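Local coordinates for protein PrgB (Enterococcus faecalis, PDB 6GED) that probably serves as a cell-wall-anchored surface adhesin of the antigen I/II family, this chain being its glucan-binding-protein-C-like domain, at residues E212-F217 and G237-P242; D168-L173 and S281-M286; T55-V60 and K74-K79; T144-F149 and I159-V164. All coordinates share one frame; numbering follows the deposited sequence.

Contact 1. Residues E212-F217 and G237-P242; sequences EFVSDF and GKFYSP. With NA (sodium ion), chain D.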
loop_
_atom_site.group_PDB
_atom_site.type_symbol
_atom_site.label_atom_id
_atom_site.label_comp_id
_atom_site.label_asym_id
_atom_site.label_seq_id
_atom_site.Cartn_x
_atom_site.Cartn_y
_atom_site.Cartn_z
ATOM N N GLU A 212 -8.259 -2.978 -6.315
ATOM C CA GLU A 212 -6.957 -2.964 -5.681
ATOM C C GLU A 212 -6.587 -4.397 -5.257
ATOM O O GLU A 212 -7.452 -5.192 -4.881
ATOM C CB GLU A 212 -6.987 -2.014 -4.479
ATOM C CG GLU A 212 -7.491 -0.616 -4.936
ATOM C CD GLU A 212 -7.207 0.503 -3.966
ATOM O OE1 GLU A 212 -6.729 0.219 -2.860
ATOM O OE2 GLU A 212 -7.489 1.682 -4.300
ATOM N N PHE A 213 -5.297 -4.722 -5.302
ATOM C CA PHE A 213 -4.882 -6.110 -5.121
ATOM C C PHE A 213 -3.554 -6.163 -4.391
ATOM O O PHE A 213 -2.835 -5.170 -4.316
ATOM C CB PHE A 213 -4.775 -6.889 -6.464
ATOM C CG PHE A 213 -3.631 -6.430 -7.378
ATOM C CD1 PHE A 213 -3.912 -5.575 -8.440
ATOM C CD2 PHE A 213 -2.309 -6.895 -7.215
ATOM C CE1 PHE A 213 -2.896 -5.149 -9.322
ATOM C CE2 PHE A 213 -1.269 -6.457 -8.113
ATOM C CZ PHE A 213 -1.600 -5.571 -9.159
ATOM N N VAL A 214 -3.252 -7.357 -3.843
ATOM C CA VAL A 214 -1.904 -7.696 -3.404
ATOM C C VAL A 214 -1.526 -8.981 -4.148
ATOM O O VAL A 214 -2.386 -9.706 -4.668
ATOM C CB VAL A 214 -1.760 -7.843 -1.855
ATOM C CG1 VAL A 214 -1.957 -6.487 -1.129
ATOM C CG2 VAL A 214 -2.743 -8.862 -1.287
ATOM N N SER A 215 -0.229 -9.214 -4.270
ATOM C CA SER A 215 0.222 -10.361 -5.045
ATOM C C SER A 215 1.702 -10.573 -4.765
ATOM O O SER A 215 2.331 -9.789 -4.054
ATOM C CB SER A 215 -0.017 -10.131 -6.540
ATOM O OG SER A 215 0.737 -9.010 -6.930
ATOM N N ASP A 216 2.273 -11.615 -5.392
ATOM C CA ASP A 216 3.727 -11.730 -5.517
ATOM C C ASP A 216 4.415 -11.690 -4.155
ATOM O O ASP A 216 5.304 -10.870 -3.894
ATOM C CB ASP A 216 4.217 -10.622 -6.441
ATOM C CG ASP A 216 3.611 -10.768 -7.835
ATOM O OD1 ASP A 216 2.916 -9.847 -8.293
ATOM O OD2 ASP A 216 3.768 -11.843 -8.423
ATOM N N PHE A 217 3.916 -12.526 -3.248
ATOM C CA PHE A 217 4.499 -12.593 -1.922
ATOM C C PHE A 217 5.923 -13.115 -2.001
ATOM O O PHE A 217 6.244 -13.961 -2.836
ATOM C CB PHE A 217 3.633 -13.465 -1.014
ATOM C CG PHE A 217 2.421 -12.719 -0.548
ATOM C CD1 PHE A 217 2.481 -11.932 0.585
ATOM C CD2 PHE A 217 1.265 -12.686 -1.342
ATOM C CE1 PHE A 217 1.325 -11.152 0.974
ATOM C CE2 PHE A 217 0.144 -11.909 -0.972
ATOM C CZ PHE A 217 0.178 -11.157 0.169
ATOM N N GLY A 237 -3.221 -14.871 -10.449
ATOM C CA GLY A 237 -2.205 -14.776 -9.437
ATOM C C GLY A 237 -2.408 -13.711 -8.395
ATOM O O GLY A 237 -1.758 -13.765 -7.334
ATOM N N LYS A 238 -3.312 -12.773 -8.612
ATOM C CA LYS A 238 -3.437 -11.675 -7.680
ATOM C C LYS A 238 -4.563 -11.968 -6.688
ATOM O O LYS A 238 -5.447 -12.789 -6.954
ATOM C CB LYS A 238 -3.704 -10.375 -8.447
ATOM C CG LYS A 238 -2.650 -10.159 -9.557
ATOM C CD LYS A 238 -2.999 -8.923 -10.406
ATOM C CE LYS A 238 -3.855 -9.286 -11.583
ATOM N NZ LYS A 238 -3.163 -8.855 -12.845
ATOM N N PHE A 239 -4.508 -11.300 -5.547
ATOM C CA PHE A 239 -5.517 -11.424 -4.483
ATOM C C PHE A 239 -6.363 -10.163 -4.506
ATOM O O PHE A 239 -5.866 -9.084 -4.179
ATOM C CB PHE A 239 -4.881 -11.565 -3.098
ATOM C CG PHE A 239 -3.995 -12.788 -2.959
ATOM C CD1 PHE A 239 -2.748 -12.814 -3.552
ATOM C CD2 PHE A 239 -4.439 -13.904 -2.279
ATOM C CE1 PHE A 239 -1.922 -13.933 -3.465
ATOM C CE2 PHE A 239 -3.600 -15.037 -2.185
ATOM C CZ PHE A 239 -2.361 -15.033 -2.774
ATOM N N TYR A 240 -7.614 -10.298 -4.922
ATOM C CA TYR A 240 -8.569 -9.205 -4.939
ATOM C C TYR A 240 -9.982 -9.777 -4.944
ATOM O O TYR A 240 -10.201 -10.986 -5.106
ATOM C CB TYR A 240 -8.340 -8.281 -6.164
ATOM C CG TYR A 240 -8.375 -8.927 -7.549
ATOM C CD1 TYR A 240 -9.491 -8.781 -8.387
ATOM C CD2 TYR A 240 -7.260 -9.586 -8.068
ATOM C CE1 TYR A 240 -9.524 -9.341 -9.646
ATOM C CE2 TYR A 240 -7.279 -10.150 -9.369
ATOM C CZ TYR A 240 -8.414 -10.016 -10.148
ATOM O OH TYR A 240 -8.429 -10.553 -11.423
ATOM N N SER A 241 -10.947 -8.879 -4.811
ATOM C CA SER A 241 -12.352 -9.230 -5.015
ATOM C C SER A 241 -12.694 -9.115 -6.491
ATOM O O SER A 241 -12.689 -7.995 -7.020
ATOM C CB SER A 241 -13.262 -8.293 -4.237
ATOM O OG SER A 241 -14.634 -8.556 -4.565
ATOM N N PRO A 242 -13.054 -10.198 -7.168
ATOM C CA PRO A 242 -13.334 -10.109 -8.601
ATOM C C PRO A 242 -14.679 -9.500 -8.945
ATOM O O PRO A 242 -14.970 -9.385 -10.132
ATOM C CB PRO A 242 -13.285 -11.570 -9.058
ATOM C CG PRO A 242 -13.788 -12.333 -7.806
ATOM C CD PRO A 242 -13.240 -11.568 -6.624
HETATM NA NA NA D . -8.459 0.705 -0.996
HETATM O O HOH W 1 -10.164 -6.264 -4.306
HETATM O O HOH W 2 0.884 -13.664 -6.687
HETATM O O HOH W 3 -10.326 2.374 -0.370
HETATM O O HOH W 4 -7.005 2.165 -0.092
#

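Contact 2. Residues D168-L173 and S281-M286; sequences DVKTRL and SFSFGM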
loop_
_atom_site.group_PDB
_atom_site.type_symbol
_atom_site.label_atom_id
_atom_site.label_comp_id
_atom_site.label_asym_id
_atom_site.label_seq_id
_atom_site.Cartn_x
_atom_site.Cartn_y
_atom_site.Cartn_z
ATOM N N ASP A 168 -1.756 -3.040 -15.407
ATOM C CA ASP A 168 -1.863 -2.894 -13.958
ATOM C C ASP A 168 -0.980 -1.751 -13.482
ATOM O O ASP A 168 0.090 -1.493 -14.034
ATOM C CB ASP A 168 -1.399 -4.173 -13.241
ATOM C CG ASP A 168 -2.381 -5.329 -13.352
ATOM O OD1 ASP A 168 -2.085 -6.436 -12.815
ATOM O OD2 ASP A 168 -3.450 -5.191 -13.952
ATOM N N VAL A 169 -1.413 -1.072 -12.430
ATOM C CA VAL A 169 -0.475 -0.369 -11.573
ATOM C C VAL A 169 0.073 -1.424 -10.605
ATOM O O VAL A 169 -0.712 -2.151 -10.017
ATOM C CB VAL A 169 -1.201 0.753 -10.811
ATOM C CG1 VAL A 169 -0.338 1.330 -9.715
ATOM C CG2 VAL A 169 -1.719 1.876 -11.778
ATOM N N LYS A 170 1.401 -1.557 -10.484
ATOM C CA LYS A 170 1.924 -2.525 -9.512
ATOM C C LYS A 170 3.241 -2.037 -8.942
ATOM O O LYS A 170 4.112 -1.601 -9.680
ATOM C CB LYS A 170 2.107 -3.921 -10.135
ATOM C CG LYS A 170 2.375 -5.011 -9.030
ATOM C CD LYS A 170 1.945 -6.419 -9.474
ATOM C CE LYS A 170 2.987 -7.116 -10.296
ATOM N NZ LYS A 170 2.602 -8.558 -10.548
ATOM N N THR A 171 3.426 -2.194 -7.632
ATOM C CA THR A 171 4.625 -1.760 -6.937
ATOM C C THR A 171 5.005 -2.904 -6.005
ATOM O O THR A 171 4.119 -3.486 -5.388
ATOM C CB THR A 171 4.352 -0.479 -6.119
ATOM O OG1 THR A 171 3.800 0.543 -6.963
ATOM C CG2 THR A 171 5.623 0.070 -5.417
ATOM N N ARG A 172 6.288 -3.261 -5.950
ATOM C CA ARG A 172 6.738 -4.224 -4.944
ATOM C C ARG A 172 7.225 -3.475 -3.710
ATOM O O ARG A 172 7.900 -2.451 -3.815
ATOM C CB ARG A 172 7.866 -5.118 -5.518
ATOM C CG ARG A 172 8.211 -6.251 -4.544
ATOM C CD ARG A 172 9.136 -7.345 -5.171
ATOM N NE ARG A 172 9.183 -8.508 -4.273
ATOM C CZ ARG A 172 8.169 -9.345 -4.139
ATOM N NH1 ARG A 172 7.064 -9.138 -4.865
ATOM N NH2 ARG A 172 8.243 -10.365 -3.285
ATOM N N LEU A 173 6.982 -4.040 -2.529
ATOM C CA LEU A 173 7.367 -3.419 -1.278
ATOM C C LEU A 173 8.098 -4.478 -0.462
ATOM O O LEU A 173 7.554 -5.575 -0.239
ATOM C CB LEU A 173 6.126 -2.880 -0.500
ATOM C CG LEU A 173 6.344 -2.403 0.954
ATOM C CD1 LEU A 173 7.433 -1.362 1.074
ATOM C CD2 LEU A 173 5.010 -1.855 1.568
ATOM N N SER A 281 7.804 -9.058 2.224
ATOM C CA SER A 281 7.896 -8.577 0.848
ATOM C C SER A 281 6.644 -9.021 0.108
ATOM O O SER A 281 6.182 -10.147 0.305
ATOM C CB SER A 281 9.200 -9.147 0.205
ATOM O OG SER A 281 9.162 -9.199 -1.157
ATOM N N PHE A 282 6.100 -8.136 -0.745
ATOM C CA PHE A 282 4.896 -8.449 -1.511
ATOM C C PHE A 282 4.683 -7.287 -2.485
ATOM O O PHE A 282 5.305 -6.241 -2.345
ATOM C CB PHE A 282 3.662 -8.657 -0.637
ATOM C CG PHE A 282 3.319 -7.472 0.195
ATOM C CD1 PHE A 282 3.945 -7.267 1.429
ATOM C CD2 PHE A 282 2.383 -6.519 -0.269
ATOM C CE1 PHE A 282 3.635 -6.123 2.214
ATOM C CE2 PHE A 282 2.071 -5.383 0.494
ATOM C CZ PHE A 282 2.698 -5.163 1.722
ATOM N N SER A 283 3.806 -7.478 -3.467
ATOM C CA SER A 283 3.435 -6.379 -4.342
ATOM C C SER A 283 1.997 -5.974 -4.065
ATOM O O SER A 283 1.200 -6.758 -3.554
ATOM C CB SER A 283 3.555 -6.787 -5.819
ATOM O OG SER A 283 4.921 -7.063 -6.171
ATOM N N PHE A 284 1.675 -4.742 -4.446
ATOM C CA PHE A 284 0.306 -4.244 -4.339
ATOM C C PHE A 284 0.063 -3.390 -5.568
ATOM O O PHE A 284 1.008 -2.838 -6.145
ATOM C CB PHE A 284 0.063 -3.438 -3.026
ATOM C CG PHE A 284 0.909 -2.205 -2.881
ATOM C CD1 PHE A 284 2.152 -2.261 -2.260
ATOM C CD2 PHE A 284 0.465 -0.979 -3.401
ATOM C CE1 PHE A 284 2.929 -1.132 -2.152
ATOM C CE2 PHE A 284 1.227 0.156 -3.283
ATOM C CZ PHE A 284 2.468 0.089 -2.668
ATOM N N GLY A 285 -1.205 -3.258 -5.949
ATOM C CA GLY A 285 -1.502 -2.448 -7.120
ATOM C C GLY A 285 -2.976 -2.340 -7.410
ATOM O O GLY A 285 -3.838 -2.538 -6.541
ATOM N N MET A 286 -3.248 -2.017 -8.671
ATOM C CA MET A 286 -4.621 -1.846 -9.170
ATOM C C MET A 286 -4.731 -2.526 -10.520
ATOM O O MET A 286 -3.842 -2.377 -11.366
ATOM C CB MET A 286 -4.961 -0.365 -9.347
ATOM C CG MET A 286 -4.580 0.423 -8.086
ATOM S SD MET A 286 -4.833 2.182 -8.408
ATOM C CE MET A 286 -6.645 2.167 -8.468
HETATM O O HOH W 5 1.075 -0.015 -6.762
#

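Contact 3. Residues T55-V60 and K74-K79; sequences TDFNKV and KDMGGK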
loop_
_atom_site.group_PDB
_atom_site.type_symbol
_atom_site.label_atom_id
_atom_site.label_comp_id
_atom_site.label_asym_id
_atom_site.label_seq_id
_atom_site.Cartn_x
_atom_site.Cartn_y
_atom_site.Cartn_z
ATOM N N THR A 55 5.567 21.812 -5.933
ATOM C CA THR A 55 4.796 22.691 -6.827
ATOM C C THR A 55 4.343 21.960 -8.086
ATOM O O THR A 55 3.273 22.270 -8.626
ATOM C CB THR A 55 5.608 23.917 -7.220
ATOM O OG1 THR A 55 6.924 23.512 -7.621
ATOM C CG2 THR A 55 5.696 24.888 -6.061
ATOM N N ASP A 56 5.151 21.012 -8.585
ATOM C CA ASP A 56 4.731 20.183 -9.709
ATOM C C ASP A 56 3.716 19.136 -9.290
ATOM O O ASP A 56 2.754 18.873 -10.020
ATOM C CB ASP A 56 5.923 19.480 -10.336
ATOM C CG ASP A 56 6.816 20.420 -11.124
ATOM O OD1 ASP A 56 6.386 21.546 -11.458
ATOM O OD2 ASP A 56 7.961 20.027 -11.411
ATOM N N PHE A 57 3.938 18.477 -8.147
ATOM C CA PHE A 57 2.964 17.498 -7.699
ATOM C C PHE A 57 1.594 18.131 -7.501
ATOM O O PHE A 57 0.564 17.501 -7.769
ATOM C CB PHE A 57 3.399 16.856 -6.383
ATOM C CG PHE A 57 2.452 15.810 -5.906
ATOM C CD1 PHE A 57 2.419 14.571 -6.514
ATOM C CD2 PHE A 57 1.565 16.075 -4.881
ATOM C CE1 PHE A 57 1.532 13.617 -6.106
ATOM C CE2 PHE A 57 0.675 15.118 -4.466
ATOM C CZ PHE A 57 0.656 13.888 -5.089
ATOM N N ASN A 58 1.559 19.351 -6.976
ATOM C CA ASN A 58 0.281 19.916 -6.582
ATOM C C ASN A 58 -0.530 20.442 -7.757
ATOM O O ASN A 58 -1.696 20.763 -7.569
ATOM C CB ASN A 58 0.492 21.033 -5.567
ATOM C CG ASN A 58 0.715 20.504 -4.199
ATOM O OD1 ASN A 58 0.070 19.532 -3.785
ATOM N ND2 ASN A 58 1.645 21.103 -3.488
ATOM N N LYS A 59 0.023 20.521 -8.963
ATOM C CA LYS A 59 -0.831 20.941 -10.069
ATOM C C LYS A 59 -1.737 19.795 -10.506
ATOM O O LYS A 59 -1.394 18.620 -10.363
ATOM C CB LYS A 59 0.005 21.440 -11.241
ATOM C CG LYS A 59 0.854 22.643 -10.883
ATOM C CD LYS A 59 1.703 23.101 -12.060
ATOM C CE LYS A 59 3.038 23.678 -11.605
ATOM N NZ LYS A 59 4.164 23.020 -12.345
ATOM N N VAL A 60 -2.927 20.138 -11.017
ATOM C CA VAL A 60 -3.802 19.102 -11.554
ATOM C C VAL A 60 -4.175 19.482 -12.970
ATOM O O VAL A 60 -4.026 20.627 -13.384
ATOM C CB VAL A 60 -5.077 18.865 -10.704
ATOM C CG1 VAL A 60 -4.712 18.258 -9.351
ATOM C CG2 VAL A 60 -5.879 20.163 -10.545
ATOM N N LYS A 74 -1.464 11.818 -12.910
ATOM C CA LYS A 74 -0.898 12.561 -13.996
ATOM C C LYS A 74 0.446 11.943 -14.292
ATOM O O LYS A 74 1.053 11.295 -13.452
ATOM C CB LYS A 74 -0.817 14.047 -13.718
ATOM C CG LYS A 74 0.050 14.457 -12.568
ATOM C CD LYS A 74 0.179 15.964 -12.567
ATOM C CE LYS A 74 0.760 16.476 -11.269
ATOM N NZ LYS A 74 -0.235 16.389 -10.186
ATOM N N ASP A 75 0.909 12.134 -15.504
ATOM C CA ASP A 75 2.173 11.503 -15.888
ATOM C C ASP A 75 3.307 12.460 -15.548
ATOM O O ASP A 75 3.485 13.483 -16.210
ATOM C CB ASP A 75 2.160 11.145 -17.371
ATOM C CG ASP A 75 3.337 10.294 -17.788
ATOM O OD1 ASP A 75 3.219 9.657 -18.861
ATOM O OD2 ASP A 75 4.352 10.231 -17.039
ATOM N N MET A 76 4.126 12.093 -14.564
ATOM C CA MET A 76 5.205 12.959 -14.117
ATOM C C MET A 76 6.561 12.479 -14.595
ATOM O O MET A 76 7.583 12.939 -14.091
ATOM C CB MET A 76 5.177 13.074 -12.584
ATOM C CG MET A 76 3.785 13.371 -12.014
ATOM S SD MET A 76 3.767 14.709 -10.780
ATOM C CE MET A 76 4.243 15.969 -11.974
ATOM N N GLY A 77 6.599 11.517 -15.514
ATOM C CA GLY A 77 7.863 11.133 -16.098
ATOM C C GLY A 77 8.556 12.363 -16.633
ATOM O O GLY A 77 7.923 13.180 -17.290
ATOM N N GLY A 78 9.808 12.584 -16.298
ATOM C CA GLY A 78 10.473 13.763 -16.822
ATOM C C GLY A 78 10.064 15.079 -16.190
ATOM O O GLY A 78 10.384 16.152 -16.694
ATOM N N LYS A 79 9.336 14.997 -15.090
ATOM C CA LYS A 79 8.906 16.163 -14.353
ATOM C C LYS A 79 9.260 15.927 -12.894
ATOM O O LYS A 79 8.502 16.253 -12.005
ATOM C CB LYS A 79 7.415 16.346 -14.510
ATOM C CG LYS A 79 6.976 17.769 -14.728
ATOM C CD LYS A 79 5.589 17.784 -15.334
ATOM C CE LYS A 79 5.004 19.171 -15.362
ATOM N NZ LYS A 79 3.559 19.081 -15.719
HETATM O O HOH W 6 9.583 18.040 -10.198
#

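Contact 4. Residues T144-F149 and I159-V164; sequences TLNAVF and IGTNRV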
loop_
_atom_site.group_PDB
_atom_site.type_symbol
_atom_site.label_atom_id
_atom_site.label_comp_id
_atom_site.label_asym_id
_atom_site.label_seq_id
_atom_site.Cartn_x
_atom_site.Cartn_y
_atom_site.Cartn_z
ATOM N N THR A 144 6.118 5.271 -15.772
ATOM C CA THR A 144 6.578 5.567 -14.428
ATOM C C THR A 144 5.369 5.576 -13.492
ATOM O O THR A 144 4.202 5.517 -13.940
ATOM C CB THR A 144 7.293 6.927 -14.386
ATOM O OG1 THR A 144 6.366 7.942 -14.807
ATOM C CG2 THR A 144 8.610 6.948 -15.290
ATOM N N LEU A 145 5.657 5.627 -12.179
ATOM C CA LEU A 145 4.620 5.823 -11.171
ATOM C C LEU A 145 5.009 7.017 -10.322
ATOM O O LEU A 145 6.190 7.292 -10.129
ATOM C CB LEU A 145 4.445 4.583 -10.256
ATOM C CG LEU A 145 3.858 3.317 -10.877
ATOM C CD1 LEU A 145 3.960 2.157 -9.832
ATOM C CD2 LEU A 145 2.413 3.542 -11.402
ATOM N N ASN A 146 4.019 7.686 -9.759
ATOM C CA ASN A 146 4.230 8.747 -8.798
ATOM C C ASN A 146 3.967 8.187 -7.421
ATOM O O ASN A 146 3.012 7.441 -7.240
ATOM C CB ASN A 146 3.271 9.894 -9.035
ATOM C CG ASN A 146 3.269 10.320 -10.489
ATOM O OD1 ASN A 146 4.322 10.337 -11.102
ATOM N ND2 ASN A 146 2.104 10.594 -11.052
ATOM N N ALA A 147 4.717 8.653 -6.454
ATOM C CA ALA A 147 4.526 8.192 -5.074
ATOM C C ALA A 147 4.568 9.384 -4.133
ATOM O O ALA A 147 5.362 10.308 -4.313
ATOM C CB ALA A 147 5.632 7.214 -4.673
ATOM N N VAL A 148 3.744 9.353 -3.092
ATOM C CA VAL A 148 3.984 10.190 -1.941
ATOM C C VAL A 148 4.108 9.262 -0.753
ATOM O O VAL A 148 3.185 8.492 -0.462
ATOM C CB VAL A 148 2.855 11.218 -1.738
ATOM C CG1 VAL A 148 3.202 12.121 -0.553
ATOM C CG2 VAL A 148 2.660 11.989 -3.041
ATOM N N PHE A 149 5.215 9.385 -0.051
ATOM C CA PHE A 149 5.498 8.578 1.120
ATOM C C PHE A 149 5.240 9.432 2.345
ATOM O O PHE A 149 5.876 10.475 2.508
ATOM C CB PHE A 149 6.953 8.122 1.072
ATOM C CG PHE A 149 7.296 7.299 -0.158
ATOM C CD1 PHE A 149 8.274 7.717 -1.024
ATOM C CD2 PHE A 149 6.587 6.132 -0.449
ATOM C CE1 PHE A 149 8.598 6.948 -2.165
ATOM C CE2 PHE A 149 6.875 5.365 -1.550
ATOM C CZ PHE A 149 7.886 5.779 -2.440
ATOM N N ILE A 159 0.261 5.909 -4.309
ATOM C CA ILE A 159 0.936 5.603 -5.569
ATOM C C ILE A 159 -0.042 5.806 -6.709
ATOM O O ILE A 159 -1.160 5.300 -6.644
ATOM C CB ILE A 159 1.419 4.139 -5.633
ATOM C CG1 ILE A 159 2.247 3.745 -4.417
ATOM C CG2 ILE A 159 2.247 3.851 -6.955
ATOM C CD1 ILE A 159 3.465 4.577 -4.284
ATOM N N GLY A 160 0.421 6.376 -7.810
ATOM C CA GLY A 160 -0.475 6.457 -8.947
ATOM C C GLY A 160 0.181 7.086 -10.152
ATOM O O GLY A 160 1.294 7.594 -10.097
ATOM N N THR A 161 -0.539 7.044 -11.252
ATOM C CA THR A 161 -0.109 7.748 -12.463
ATOM C C THR A 161 -1.335 7.835 -13.342
ATOM O O THR A 161 -2.429 7.438 -12.936
ATOM C CB THR A 161 1.070 7.031 -13.145
ATOM O OG1 THR A 161 1.535 7.811 -14.271
ATOM C CG2 THR A 161 0.615 5.682 -13.637
ATOM N N ASN A 162 -1.175 8.461 -14.517
ATOM C CA ASN A 162 -2.219 8.533 -15.520
ATOM C C ASN A 162 -2.407 7.195 -16.248
ATOM O O ASN A 162 -1.444 6.479 -16.512
ATOM C CB ASN A 162 -1.812 9.653 -16.498
ATOM C CG ASN A 162 -2.613 9.678 -17.731
ATOM O OD1 ASN A 162 -3.821 9.500 -17.704
ATOM N ND2 ASN A 162 -1.948 9.950 -18.844
ATOM N N ARG A 163 -3.646 6.838 -16.574
ATOM C CA ARG A 163 -3.893 5.581 -17.285
ATOM C C ARG A 163 -4.124 5.851 -18.776
ATOM O O ARG A 163 -5.061 6.576 -19.141
ATOM C CB ARG A 163 -5.090 4.832 -16.698
ATOM C CG ARG A 163 -5.438 3.586 -17.514
ATOM C CD ARG A 163 -6.494 2.708 -16.876
ATOM N NE ARG A 163 -6.072 2.153 -15.587
ATOM C CZ ARG A 163 -5.188 1.163 -15.450
ATOM N NH1 ARG A 163 -4.632 0.598 -16.520
ATOM N NH2 ARG A 163 -4.889 0.704 -14.227
ATOM N N VAL A 164 -3.262 5.292 -19.633
ATOM C CA VAL A 164 -3.471 5.351 -21.071
ATOM C C VAL A 164 -3.664 3.975 -21.693
ATOM O O VAL A 164 -4.162 3.881 -22.824
ATOM C CB VAL A 164 -2.324 6.115 -21.795
ATOM C CG1 VAL A 164 -2.090 7.475 -21.133
ATOM C CG2 VAL A 164 -1.022 5.312 -21.774
HETATM O O HOH W 7 4.140 9.378 -13.515
#

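Contact 1. Residues E212-F217 and G237-P242
Lys-238 lies over one face of the Phe-213 ring, and here the packing is tight. Its CD sits 3.6 Å from the Phe-213 ring centroid, almost on the ring normal, a CH-pi contact. CG of Phe-213 stands between the backbone N and the carbonyl carbon (chi1 68°), which brings the ring beneath the lysine stem. NZ, at the end of the bent lysine chain, is too distant for more than a weak cation-pi attraction and forms a salt bridge with Asp-168. A single antiparallel bridge joins the backbones, Phe-239 N to Val-214 O at 2.8 Å and Val-214 N to Phe-239 O at 3.2 Å. Beyond it the edge of Phe-217 is directed toward the face of Phe-239 in an offset edge-to-face pair, planes at 89° and centroids 5.6 Å apart.

The margins are looser and watery. One water accepts from Asp-216 N at 2.8 Å and donates to Gly-237 O at 2.7 Å; another spans Glu-212 O and Ser-241 N. Glu-212 itself turns away, and its OE1 binds the sodium ion at 2.6 Å, in a site that includes Ser-199 O, Asn-201 OD1 and two waters.

The chemistry is thus divided: two direct backbone bonds hold the centre, water carries the chain pairing at both ends, and Lys-238 gives its stem to the ring and its charge to an aspartate.

Contact 2. Residues D168-L173 and S281-M286
Strands 169-173 and 281-286 run antiparallel, their N-to-C directions 164° apart and their axes 4.5 Å from each other at closest approach. They are neighbours in the nine-stranded antiparallel sheet of a beta-sandwich, and six backbone hydrogen bonds join them at Val-169 with Met-286, Thr-171 with Phe-284 and Leu-173 with Phe-282. Between these lie non-hydrogen-bonded pairs; Gly-285, paired with Lys-170, brings its CA to 3.0 Å from Val-169 O, a CA-H...O contact.

The face bearing Val-169, Thr-171, Leu-173, Phe-282, Phe-284 and Met-286 is the apolar one, turned toward strand 299-302 of the second sheet, where Phe-302 stacks on Phe-284. CG of Phe-284 sits between its backbone N and carbonyl carbon (chi1 61°), which leans the ring across to the partner strand: Thr-171 CB lies over its face, off centre, 4.0 Å from Phe-284 CZ, while Leu-173 CB meets its edge. Leu-173 and Phe-282 lie side by side, pointing the same way, with CD2 of the leucine 4.0 Å from CZ of the ring.

Arg-172 is on the other face. Its extended chain lays the guanidinium over Phe-282 N, near the rim of the group. NH1 makes a weak bond to Ser-283 OG at 3.3 Å and a further one to Asp-216 O; Ser-281 OG lies 2.6 Å from Arg-172 NH2.

A water finishes the apolar side, accepting from Thr-171 OG1 at 2.8 Å and donating to Phe-284 O.

Contact 3. Residues T55-V60 and K74-K79
This is a side-chain-to-backbone contact between the short helix 54-57 with the residues after it and the loop that follows helix 68-72. Lys-74 carries it. Its NZ donates to Lys-59 O, nearly in line with that carbonyl, at 2.5 Å, a short distance whose exact value is doubtful, and to Phe-57 O at 2.8 Å, approaching from 42° above the carbonyl plane. With Lys-71 O as a third acceptor, three main-chain oxygens surround the ammonium, and their dipoles probably offset its charge. The chain runs extended to CE and turns only at its last torsion (chi4 -73°), swinging NZ between the carbonyls.

Beside it Met-76 brings CE to 3.8 Å from Asp-56 O, with SD slanting past the Phe-57 ring. The outer rim is polar: one water donates to both Asp-56 OD2 and Lys-79 O, each 2.8 Å away. Asp-56 also forms salt bridges with Lys-59 and Lys-53. An Asx turn at Asp-75 and a type II turn from Met-76 to Lys-79 shape the second loop.

On the inner side Phe-57 packs against Lys-71 and Leu-72 of helix 68-72 and reaches Val-148 of strand 145-150, while Met-76 touches Asn-146 on the same strand.

Contact 4. Residues T144-F149 and I159-V164
The backbones of Thr-144 to Phe-149 and Ile-159 to Thr-161 run antiparallel, 149° apart in direction, as the two arms of a beta hairpin. Asn-146 and Gly-160 form the hydrogen-bonded pair, Asn-146 N to Gly-160 O at 2.7 Å and Gly-160 N to Asn-146 O at 2.9 Å; Ala-147 and Ile-159 are the non-hydrogen-bonded pair next to it.

Ile-159 does most of the apolar work. Both of its side-chain torsions are near -60°, which folds CD1 back over the partner strand to 3.4 Å from Ala-147 CB, tighter than a usual carbon contact. Its other branch, CG2, meets Leu-145 CD1 at 3.8 Å, the two side chains crossing at about a right angle. The second leucine methyl, CD2, rests 3.6 Å from Thr-161 CG2, so Leu-145 straddles two residues of the opposite arm.

The polar groups gather where the arms diverge. One water donates to Asn-146 OD1 at 2.6 Å and also bonds to Thr-144 OG1 at 2.9 Å and Thr-161 OG1 at 3.1 Å. The amide's other end is held as well: ND2 donates to Lys-74 O and Leu-72 O, which fixes the rotation of the amide.

Strand 99-104 flanks the hairpin next to 145-150 and strand 299-302 next to 157-160, making these arms inner strands of the six-stranded sheet; Leu-145 and Ile-159 reach across to Thr-171 on strand 169-179 of the larger sheet.

From the N terminus, contact 3 comes first, closing a short loop that contains helix 68-72. Contact 4 follows in series as a hairpin in the six-stranded sheet, and the two meet where the loop 74-79 lies against Asn-146. The chain then crosses to the nine-stranded sheet, where contact 2 closes a much longer loop, and contact 1 lies wholly within that loop. No contacts cross. Strand 211-215 of contact 1 lies beside strand 280-287 of contact 2 in the same sheet, and two lysine-aspartate salt bridges link the contacts. Contacts 2 and 4 pack sheet on sheet through Thr-171 and Phe-284, whereas contacts 1 and 3 lie about 28 Å apart, centre to centre.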